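Local coordinates for tRNA dimethylallyltransferase (Bacillus halodurans, PDB 3EXA), which probably transfers a dimethylallyl group from dimethylallyl diphosphate to the adenine at position 37 of tRNAs that read codons beginning with uridine, at residues E3-V14 with Y190-M199; A24-D35 with I88-G99. One frame throughout, in Å; residues are numbered along the deposited sequence.

Contact 1 of 2, residues E3-V14 with Y190-M199; sequences EKLVAIVGPTAV and YNLVMIGLTM
Ala7 and Met194, a selenomethionine in the crystal, sit side by side in the parallel strands 4-9 and 191-198, whose axes run 13° apart. Seven backbone hydrogen bonds, from Asn191 N to Glu3 O through to Leu197 N to Val9 O, establish the pairing without a gap. The middle is tightly packed on both faces. Ala7 CB meets Met194 CG at 3.7 Å, and the Met194 chain then bends about its last torsion (chi3 139°) to bring CE against Val9 CG1, also at 3.7 Å. On the opposite face Ile195 holds CG1 between its backbone N and carbonyl carbon (chi1 58°), which lays CD1 alongside Ile8 CG1 at 3.7 Å. Beyond the strand, Val14 CG2 leans on Leu197 CB at 3.9 Å. Here the chain turns into the P-loop, predicted to bind ATP; a side chain at Gly10 would collide with Leu197 O. The other end is looser and wetter. Leu5 CD2 rests over one face of the Tyr190 ring, 4.1 Å from its centroid, a CH-pi contact, while partly exposed Glu3 runs beside the ring, OE1 3.5 Å from Tyr190 CE2, and a water links the polar ends: it donates to Glu3 OE1 at 2.9 Å and bonds Tyr190 OH at 2.8 Å. Strand 94-98 flanks 4-9 and strand 284-288 flanks 191-198, so the pair is interior to the sheet. Helix 294-317 packs on Asn191, Val193 and Ile195, whereas helix 74-90 covers Leu5 and Tyr190 on the reverse face.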
loop_
_atom_site.group_PDB
_atom_site.type_symbol
_atom_site.label_atom_id
_atom_site.label_comp_id
_atom_site.label_asym_id
_atom_site.label_seq_id
_atom_site.Cartn_x
_atom_site.Cartn_y
_atom_site.Cartn_z
ATOM N N GLU A 3 -3.588 26.318 19.106
ATOM C CA GLU A 3 -2.315 26.963 18.790
ATOM C C GLU A 3 -2.594 27.992 17.690
ATOM O O GLU A 3 -3.311 27.705 16.726
ATOM C CB GLU A 3 -1.303 25.945 18.251
ATOM C CG GLU A 3 -0.566 25.111 19.286
ATOM C CD GLU A 3 0.350 24.073 18.650
ATOM O OE1 GLU A 3 1.010 24.392 17.639
ATOM O OE2 GLU A 3 0.424 22.935 19.163
ATOM N N LYS A 4 -2.008 29.178 17.839
ATOM C CA LYS A 4 -2.173 30.275 16.889
ATOM C C LYS A 4 -1.147 30.201 15.764
ATOM O O LYS A 4 0.022 29.911 16.004
ATOM C CB LYS A 4 -2.022 31.617 17.601
ATOM C CG LYS A 4 -3.077 31.901 18.644
ATOM C CD LYS A 4 -2.806 33.232 19.321
ATOM C CE LYS A 4 -3.802 33.486 20.441
ATOM N NZ LYS A 4 -3.468 34.704 21.239
ATOM N N LEU A 5 -1.589 30.480 14.540
ATOM C CA LEU A 5 -0.701 30.441 13.383
ATOM C C LEU A 5 -1.047 31.499 12.348
ATOM O O LEU A 5 -2.170 31.540 11.839
ATOM C CB LEU A 5 -0.764 29.067 12.730
ATOM C CG LEU A 5 -0.065 28.900 11.388
ATOM C CD1 LEU A 5 1.384 29.359 11.466
ATOM C CD2 LEU A 5 -0.152 27.438 10.997
ATOM N N VAL A 6 -0.082 32.358 12.031
ATOM C CA VAL A 6 -0.301 33.394 11.029
ATOM C C VAL A 6 0.326 32.946 9.713
ATOM O O VAL A 6 1.477 32.517 9.695
ATOM C CB VAL A 6 0.345 34.747 11.436
ATOM C CG1 VAL A 6 0.127 35.771 10.322
ATOM C CG2 VAL A 6 -0.254 35.257 12.746
ATOM N N ALA A 7 -0.428 33.024 8.618
ATOM C CA ALA A 7 0.114 32.641 7.317
ATOM C C ALA A 7 0.101 33.838 6.376
ATOM O O ALA A 7 -0.892 34.560 6.293
ATOM C CB ALA A 7 -0.685 31.496 6.715
ATOM N N ILE A 8 1.222 34.062 5.699
ATOM C CA ILE A 8 1.347 35.152 4.745
ATOM C C ILE A 8 1.654 34.487 3.416
ATOM O O ILE A 8 2.727 33.926 3.219
ATOM C CB ILE A 8 2.497 36.109 5.114
ATOM C CG1 ILE A 8 2.280 36.664 6.517
ATOM C CG2 ILE A 8 2.575 37.248 4.103
ATOM C CD1 ILE A 8 3.413 37.525 7.006
ATOM N N VAL A 9 0.689 34.544 2.510
ATOM C CA VAL A 9 0.814 33.921 1.206
ATOM C C VAL A 9 0.710 34.977 0.112
ATOM O O VAL A 9 0.283 36.100 0.368
ATOM C CB VAL A 9 -0.311 32.933 1.009
ATOM C CG1 VAL A 9 -0.348 31.957 2.186
ATOM C CG2 VAL A 9 -1.628 33.698 0.918
ATOM N N GLY A 10 1.071 34.596 -1.108
ATOM C CA GLY A 10 1.021 35.515 -2.231
ATOM C C GLY A 10 2.110 35.157 -3.228
ATOM O O GLY A 10 3.019 34.404 -2.890
ATOM N N PRO A 11 2.044 35.665 -4.466
ATOM C CA PRO A 11 3.042 35.385 -5.506
ATOM C C PRO A 11 4.417 35.955 -5.159
ATOM O O PRO A 11 4.621 36.458 -4.057
ATOM C CB PRO A 11 2.441 36.047 -6.742
ATOM C CG PRO A 11 1.710 37.214 -6.156
ATOM C CD PRO A 11 1.012 36.585 -4.971
ATOM N N THR A 12 5.355 35.879 -6.100
ATOM C CA THR A 12 6.707 36.399 -5.884
ATOM C C THR A 12 6.779 37.882 -6.211
ATOM O O THR A 12 6.073 38.364 -7.093
ATOM C CB THR A 12 7.760 35.732 -6.805
ATOM O OG1 THR A 12 7.328 34.420 -7.183
ATOM C CG2 THR A 12 9.116 35.643 -6.087
ATOM N N ALA A 13 7.653 38.584 -5.497
ATOM C CA ALA A 13 7.896 40.002 -5.701
ATOM C C ALA A 13 6.874 40.969 -5.117
ATOM O O ALA A 13 6.933 42.169 -5.388
ATOM C CB ALA A 13 8.084 40.276 -7.191
ATOM N N VAL A 14 5.950 40.467 -4.306
ATOM C CA VAL A 14 4.946 41.334 -3.690
ATOM C C VAL A 14 5.375 41.857 -2.320
ATOM O O VAL A 14 4.594 42.506 -1.636
ATOM C CB VAL A 14 3.585 40.614 -3.511
ATOM C CG1 VAL A 14 2.888 40.464 -4.847
ATOM C CG2 VAL A 14 3.798 39.255 -2.873
ATOM N N TYR A 190 -5.639 24.909 13.911
ATOM C CA TYR A 190 -5.024 26.116 14.477
ATOM C C TYR A 190 -5.969 27.324 14.529
ATOM O O TYR A 190 -7.028 27.341 13.892
ATOM C CB TYR A 190 -3.782 26.541 13.667
ATOM C CG TYR A 190 -2.658 25.534 13.577
ATOM C CD1 TYR A 190 -2.505 24.735 12.454
ATOM C CD2 TYR A 190 -1.747 25.382 14.623
ATOM C CE1 TYR A 190 -1.478 23.808 12.370
ATOM C CE2 TYR A 190 -0.714 24.455 14.554
ATOM C CZ TYR A 190 -0.584 23.667 13.420
ATOM O OH TYR A 190 0.431 22.739 13.340
ATOM N N ASN A 191 -5.571 28.323 15.314
ATOM C CA ASN A 191 -6.302 29.586 15.404
ATOM C C ASN A 191 -5.545 30.304 14.297
ATOM O O ASN A 191 -4.580 31.029 14.554
ATOM C CB ASN A 191 -6.040 30.275 16.753
ATOM C CG ASN A 191 -6.650 31.668 16.834
ATOM O OD1 ASN A 191 -7.020 32.262 15.815
ATOM N ND2 ASN A 191 -6.737 32.203 18.047
ATOM N N LEU A 192 -5.961 30.054 13.062
ATOM C CA LEU A 192 -5.290 30.620 11.911
ATOM C C LEU A 192 -5.865 31.905 11.339
ATOM O O LEU A 192 -7.081 32.119 11.301
ATOM C CB LEU A 192 -5.196 29.562 10.804
ATOM C CG LEU A 192 -4.452 29.905 9.497
ATOM C CD1 LEU A 192 -3.953 28.638 8.861
ATOM C CD2 LEU A 192 -5.376 30.646 8.534
ATOM N N VAL A 193 -4.938 32.762 10.917
ATOM C CA VAL A 193 -5.217 34.031 10.274
ATOM C C VAL A 193 -4.323 33.989 9.031
ATOM O O VAL A 193 -3.089 33.925 9.120
ATOM C CB VAL A 193 -4.835 35.236 11.164
ATOM C CG1 VAL A 193 -5.029 36.535 10.393
ATOM C CG2 VAL A 193 -5.706 35.252 12.415
HETATM N N MSE A 194 -4.962 33.982 7.871
HETATM C CA MSE A 194 -4.258 33.916 6.609
HETATM C C MSE A 194 -4.460 35.210 5.829
HETATM O O MSE A 194 -5.592 35.609 5.569
HETATM C CB MSE A 194 -4.795 32.736 5.807
HETATM C CG MSE A 194 -3.792 32.120 4.866
HETATM SE SE MSE A 194 -4.395 30.417 4.169
HETATM C CE MSE A 194 -3.798 30.640 2.347
ATOM N N ILE A 195 -3.367 35.868 5.464
ATOM C CA ILE A 195 -3.456 37.110 4.700
ATOM C C ILE A 195 -2.757 36.909 3.367
ATOM O O ILE A 195 -1.805 36.141 3.272
ATOM C CB ILE A 195 -2.763 38.287 5.426
ATOM C CG1 ILE A 195 -1.300 37.938 5.676
ATOM C CG2 ILE A 195 -3.478 38.602 6.747
ATOM C CD1 ILE A 195 -0.490 39.066 6.238
ATOM N N GLY A 196 -3.224 37.597 2.333
ATOM C CA GLY A 196 -2.593 37.461 1.034
ATOM C C GLY A 196 -2.158 38.810 0.502
ATOM O O GLY A 196 -2.873 39.800 0.658
ATOM N N LEU A 197 -0.974 38.851 -0.103
ATOM C CA LEU A 197 -0.427 40.072 -0.686
ATOM C C LEU A 197 -0.521 39.974 -2.209
ATOM O O LEU A 197 -0.042 39.007 -2.804
ATOM C CB LEU A 197 1.032 40.251 -0.256
ATOM C CG LEU A 197 1.253 40.174 1.265
ATOM C CD1 LEU A 197 2.696 40.536 1.594
ATOM C CD2 LEU A 197 0.291 41.115 1.975
ATOM N N THR A 198 -1.163 40.968 -2.826
ATOM C CA THR A 198 -1.353 41.016 -4.272
ATOM C C THR A 198 -0.786 42.307 -4.771
ATOM O O THR A 198 -0.260 43.113 -4.005
ATOM C CB THR A 198 -2.827 41.085 -4.701
ATOM O OG1 THR A 198 -3.659 40.545 -3.676
ATOM C CG2 THR A 198 -3.035 40.326 -6.003
HETATM N N MSE A 199 -0.978 42.525 -6.066
HETATM C CA MSE A 199 -0.476 43.721 -6.714
HETATM C C MSE A 199 -1.021 43.765 -8.134
HETATM O O MSE A 199 -1.364 42.730 -8.705
HETATM C CB MSE A 199 1.047 43.647 -6.732
HETATM C CG MSE A 199 1.780 44.965 -6.814
HETATM SE SE MSE A 199 3.709 44.650 -6.697
HETATM C CE MSE A 199 3.921 44.629 -4.784
HETATM O O HOH W 1 2.108 22.791 15.525
#

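Contact 2 of 2, residues A24-D35 with I88-G99; sequences AKRLNGEVISGD and IHERGRLPFLVG
In the parallel sheet of this P-loop-type fold, Gly29 to Ser33 pair with Leu94 to Val98, the strand axes 4.5 Å apart and crossing at -30°. Backbone bonds run from Leu94 N to Asn28 O through to Gly34 N to Val98 O. On the face of Val31 and Phe96 the chemistry is apolar. Ala24 CB lies over one face of the Phe96 ring, 4.1 Å from CE2, while Leu27 CD2 comes to its edge, 3.8 Å from CZ. Gly29 CA also borders that edge; a side chain there would strike the ring and Leu94 O. Further along, Val31 CG1 touches Val98 CG2 at 3.5 Å. The reverse face carries a buried carboxylate. Glu30 has CG anti to its carbonyl carbon (chi1 -50°) and an extended chain, which slides past Ile88 to reach the loop after helix 74-90. Arg91 grips it side-on, NH2 to OE1 at 2.8 Å on the syn side and NE to OE2 at 3.0 Å from above the carboxylate plane; the two flat groups are only 22° apart. Arg93 NH1 adds a salt bridge to OE2, its guanidinium turned more steeply, and shares a water with Asn28 ND2 through NE. A glutamine here would probably leave both arginines without their anionic mate and weaken the tie between strand 29-33 and the 91-93 turn. Two positive partners around one buried carboxylate would be expected to stabilise its ionised form, and the two-nitrogen grip limits its rotation.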
loop_
_atom_site.group_PDB
_atom_site.type_symbol
_atom_site.label_atom_id
_atom_site.label_comp_id
_atom_site.label_asym_id
_atom_site.label_seq_id
_atom_site.Cartn_x
_atom_site.Cartn_y
_atom_site.Cartn_z
ATOM N N ALA A 24 6.355 40.301 12.386
ATOM C CA ALA A 24 6.876 39.418 13.425
ATOM C C ALA A 24 7.612 40.171 14.528
ATOM O O ALA A 24 7.777 39.659 15.639
ATOM C CB ALA A 24 7.793 38.371 12.807
ATOM N N LYS A 25 8.050 41.386 14.220
ATOM C CA LYS A 25 8.759 42.207 15.190
ATOM C C LYS A 25 7.819 42.712 16.275
ATOM O O LYS A 25 8.064 42.524 17.469
ATOM C CB LYS A 25 9.425 43.393 14.493
ATOM C CG LYS A 25 10.658 43.033 13.692
ATOM C CD LYS A 25 11.147 44.235 12.913
ATOM C CE LYS A 25 12.459 43.944 12.210
ATOM N NZ LYS A 25 13.570 43.740 13.186
ATOM N N ARG A 26 6.735 43.352 15.865
ATOM C CA ARG A 26 5.785 43.876 16.835
ATOM C C ARG A 26 4.786 42.822 17.306
ATOM O O ARG A 26 3.867 43.126 18.060
ATOM C CB ARG A 26 5.053 45.078 16.238
ATOM C CG ARG A 26 4.458 44.800 14.883
ATOM C CD ARG A 26 4.628 45.988 13.940
ATOM N NE ARG A 26 3.665 47.068 14.139
ATOM C CZ ARG A 26 3.494 48.064 13.272
ATOM N NH1 ARG A 26 2.598 49.022 13.500
ATOM N NH2 ARG A 26 4.225 48.094 12.163
ATOM N N LEU A 27 4.978 41.579 16.880
ATOM C CA LEU A 27 4.083 40.505 17.272
ATOM C C LEU A 27 4.881 39.370 17.898
ATOM O O LEU A 27 4.375 38.261 18.056
ATOM C CB LEU A 27 3.319 40.000 16.047
ATOM C CG LEU A 27 1.782 40.043 16.078
ATOM C CD1 LEU A 27 1.296 41.411 16.507
ATOM C CD2 LEU A 27 1.245 39.704 14.700
ATOM N N ASN A 28 6.132 39.666 18.249
ATOM C CA ASN A 28 7.057 38.701 18.856
ATOM C C ASN A 28 6.921 37.311 18.238
ATOM O O ASN A 28 6.586 36.365 18.939
ATOM C CB ASN A 28 6.811 38.624 20.380
ATOM C CG ASN A 28 7.864 37.791 21.116
ATOM O OD1 ASN A 28 9.068 37.968 20.918
ATOM N ND2 ASN A 28 7.409 36.895 21.983
ATOM N N GLY A 29 7.194 37.178 16.942
ATOM C CA GLY A 29 7.057 35.878 16.310
ATOM C C GLY A 29 8.282 35.332 15.595
ATOM O O GLY A 29 9.290 36.024 15.472
ATOM N N GLU A 30 8.207 34.080 15.141
ATOM C CA GLU A 30 9.313 33.464 14.414
ATOM C C GLU A 30 8.787 33.060 13.046
ATOM O O GLU A 30 7.598 32.781 12.907
ATOM C CB GLU A 30 9.834 32.238 15.153
ATOM C CG GLU A 30 10.125 32.492 16.610
ATOM C CD GLU A 30 11.014 31.425 17.211
ATOM O OE1 GLU A 30 10.967 30.269 16.742
ATOM O OE2 GLU A 30 11.764 31.738 18.156
ATOM N N VAL A 31 9.645 33.020 12.030
ATOM C CA VAL A 31 9.150 32.665 10.703
ATOM C C VAL A 31 9.487 31.270 10.238
ATOM O O VAL A 31 10.630 30.825 10.330
ATOM C CB VAL A 31 9.658 33.624 9.596
ATOM C CG1 VAL A 31 9.082 33.191 8.250
ATOM C CG2 VAL A 31 9.275 35.060 9.901
ATOM N N ILE A 32 8.483 30.574 9.730
ATOM C CA ILE A 32 8.713 29.249 9.188
ATOM C C ILE A 32 8.590 29.429 7.684
ATOM O O ILE A 32 7.518 29.794 7.184
ATOM C CB ILE A 32 7.666 28.241 9.630
ATOM C CG1 ILE A 32 7.599 28.194 11.159
ATOM C CG2 ILE A 32 8.021 26.877 9.056
ATOM C CD1 ILE A 32 6.537 27.253 11.679
ATOM N N SER A 33 9.688 29.186 6.972
ATOM C CA SER A 33 9.727 29.331 5.524
ATOM C C SER A 33 8.866 28.276 4.860
ATOM O O SER A 33 9.059 27.082 5.082
ATOM C CB SER A 33 11.161 29.207 5.008
ATOM O OG SER A 33 11.180 29.265 3.584
ATOM N N GLY A 34 7.910 28.716 4.052
ATOM C CA GLY A 34 7.043 27.768 3.376
ATOM C C GLY A 34 7.501 27.472 1.961
ATOM O O GLY A 34 6.877 26.677 1.262
ATOM N N ASP A 35 8.595 28.103 1.541
ATOM C CA ASP A 35 9.131 27.926 0.193
ATOM C C ASP A 35 10.093 26.738 0.107
ATOM O O ASP A 35 11.247 26.822 0.517
ATOM C CB ASP A 35 9.819 29.226 -0.241
ATOM C CG ASP A 35 10.451 29.131 -1.609
ATOM O OD1 ASP A 35 10.716 30.195 -2.204
ATOM O OD2 ASP A 35 10.691 28.007 -2.090
ATOM N N ILE A 88 7.725 26.874 18.834
ATOM C CA ILE A 88 7.663 28.329 18.795
ATOM C C ILE A 88 6.660 28.801 19.855
ATOM O O ILE A 88 6.852 29.847 20.486
ATOM C CB ILE A 88 7.245 28.816 17.384
ATOM C CG1 ILE A 88 8.381 28.517 16.396
ATOM C CG2 ILE A 88 6.904 30.312 17.408
ATOM C CD1 ILE A 88 8.064 28.851 14.948
ATOM N N HIS A 89 5.600 28.022 20.064
ATOM C CA HIS A 89 4.606 28.371 21.078
ATOM C C HIS A 89 5.149 28.118 22.470
ATOM O O HIS A 89 4.767 28.795 23.418
ATOM C CB HIS A 89 3.322 27.576 20.881
ATOM C CG HIS A 89 2.350 28.247 19.968
ATOM N ND1 HIS A 89 1.713 29.420 20.297
ATOM C CD2 HIS A 89 1.944 27.930 18.715
ATOM C CE1 HIS A 89 0.954 29.805 19.281
ATOM N NE2 HIS A 89 1.077 28.920 18.314
ATOM N N GLU A 90 6.041 27.137 22.580
ATOM C CA GLU A 90 6.667 26.795 23.852
ATOM C C GLU A 90 7.563 27.953 24.301
ATOM O O GLU A 90 7.820 28.115 25.492
ATOM C CB GLU A 90 7.523 25.534 23.708
ATOM C CG GLU A 90 6.796 24.313 23.166
ATOM C CD GLU A 90 6.257 23.408 24.249
ATOM O OE1 GLU A 90 5.600 22.402 23.904
ATOM O OE2 GLU A 90 6.493 23.695 25.446
ATOM N N ARG A 91 8.048 28.741 23.342
ATOM C CA ARG A 91 8.908 29.886 23.639
ATOM C C ARG A 91 8.086 31.131 23.894
ATOM O O ARG A 91 8.629 32.176 24.240
ATOM C CB ARG A 91 9.867 30.174 22.480
ATOM C CG ARG A 91 11.093 29.289 22.424
ATOM C CD ARG A 91 12.029 29.737 21.305
ATOM N NE ARG A 91 11.557 29.389 19.962
ATOM C CZ ARG A 91 11.560 28.156 19.457
ATOM N NH1 ARG A 91 12.005 27.140 20.181
ATOM N NH2 ARG A 91 11.139 27.936 18.216
ATOM N N GLY A 92 6.773 31.018 23.708
ATOM C CA GLY A 92 5.887 32.150 23.918
ATOM C C GLY A 92 5.901 33.114 22.744
ATOM O O GLY A 92 5.612 34.297 22.902
ATOM N N ARG A 93 6.238 32.595 21.569
ATOM C CA ARG A 93 6.307 33.382 20.348
ATOM C C ARG A 93 5.180 32.980 19.413
ATOM O O ARG A 93 4.571 31.920 19.576
ATOM C CB ARG A 93 7.629 33.117 19.635
ATOM C CG ARG A 93 8.850 33.320 20.483
ATOM C CD ARG A 93 9.224 34.769 20.516
ATOM N NE ARG A 93 10.520 34.972 21.145
ATOM C CZ ARG A 93 11.674 34.552 20.637
ATOM N NH1 ARG A 93 11.694 33.897 19.486
ATOM N NH2 ARG A 93 12.814 34.802 21.271
ATOM N N LEU A 94 4.929 33.821 18.415
ATOM C CA LEU A 94 3.888 33.554 17.433
ATOM C C LEU A 94 4.490 33.032 16.127
ATOM O O LEU A 94 5.275 33.725 15.472
ATOM C CB LEU A 94 3.090 34.830 17.167
ATOM C CG LEU A 94 2.048 34.747 16.058
ATOM C CD1 LEU A 94 1.016 33.683 16.395
ATOM C CD2 LEU A 94 1.396 36.097 15.900
ATOM N N PRO A 95 4.129 31.802 15.730
ATOM C CA PRO A 95 4.645 31.204 14.497
ATOM C C PRO A 95 4.052 31.794 13.220
ATOM O O PRO A 95 2.836 31.945 13.089
ATOM C CB PRO A 95 4.299 29.729 14.664
ATOM C CG PRO A 95 2.993 29.798 15.369
ATOM C CD PRO A 95 3.257 30.849 16.436
ATOM N N PHE A 96 4.942 32.110 12.285
ATOM C CA PHE A 96 4.599 32.697 10.992
ATOM C C PHE A 96 4.980 31.763 9.826
ATOM O O PHE A 96 6.146 31.395 9.672
ATOM C CB PHE A 96 5.352 34.032 10.830
ATOM C CG PHE A 96 4.639 35.233 11.412
ATOM C CD1 PHE A 96 3.854 36.052 10.598
ATOM C CD2 PHE A 96 4.769 35.557 12.758
ATOM C CE1 PHE A 96 3.202 37.180 11.116
ATOM C CE2 PHE A 96 4.122 36.682 13.285
ATOM C CZ PHE A 96 3.337 37.497 12.457
ATOM N N LEU A 97 3.994 31.375 9.022
ATOM C CA LEU A 97 4.238 30.534 7.858
ATOM C C LEU A 97 4.211 31.501 6.681
ATOM O O LEU A 97 3.145 32.018 6.306
ATOM C CB LEU A 97 3.141 29.473 7.701
ATOM C CG LEU A 97 3.307 28.433 6.580
ATOM C CD1 LEU A 97 4.571 27.633 6.783
ATOM C CD2 LEU A 97 2.116 27.509 6.573
ATOM N N VAL A 98 5.395 31.741 6.114
ATOM C CA VAL A 98 5.575 32.691 5.012
ATOM C C VAL A 98 5.986 32.113 3.664
ATOM O O VAL A 98 6.839 31.229 3.586
ATOM C CB VAL A 98 6.620 33.786 5.395
ATOM C CG1 VAL A 98 6.758 34.812 4.265
ATOM C CG2 VAL A 98 6.190 34.477 6.662
ATOM N N GLY A 99 5.367 32.645 2.612
ATOM C CA GLY A 99 5.651 32.230 1.254
ATOM C C GLY A 99 5.295 30.787 1.010
ATOM O O GLY A 99 4.477 30.218 1.735
HETATM O O HOH W 2 10.023 36.581 23.746
#

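In the fold
Both contacts are parallel strand pairings in one sheet, and they adjoin: strand 4-9 of contact 1 is hydrogen-bonded to strand 94-98 of contact 2, with Val6 O meeting Leu97 N at 2.8 Å. Contact 2 is nested in the chain loop that contact 1 closes. Contact 1 is the more buried, with 16 of its 21 touching residues enclosed, and its side-chain chemistry is mostly aliphatic; contact 2 has 10 of 20 buried and an ion network at the N-terminal end of its strands, where the arginines are at least partly exposed. At their other ends they converge: the P-loop starts in contact 1, and Gly99 of contact 2 lies close to Lys16, a predicted ATP-binding residue.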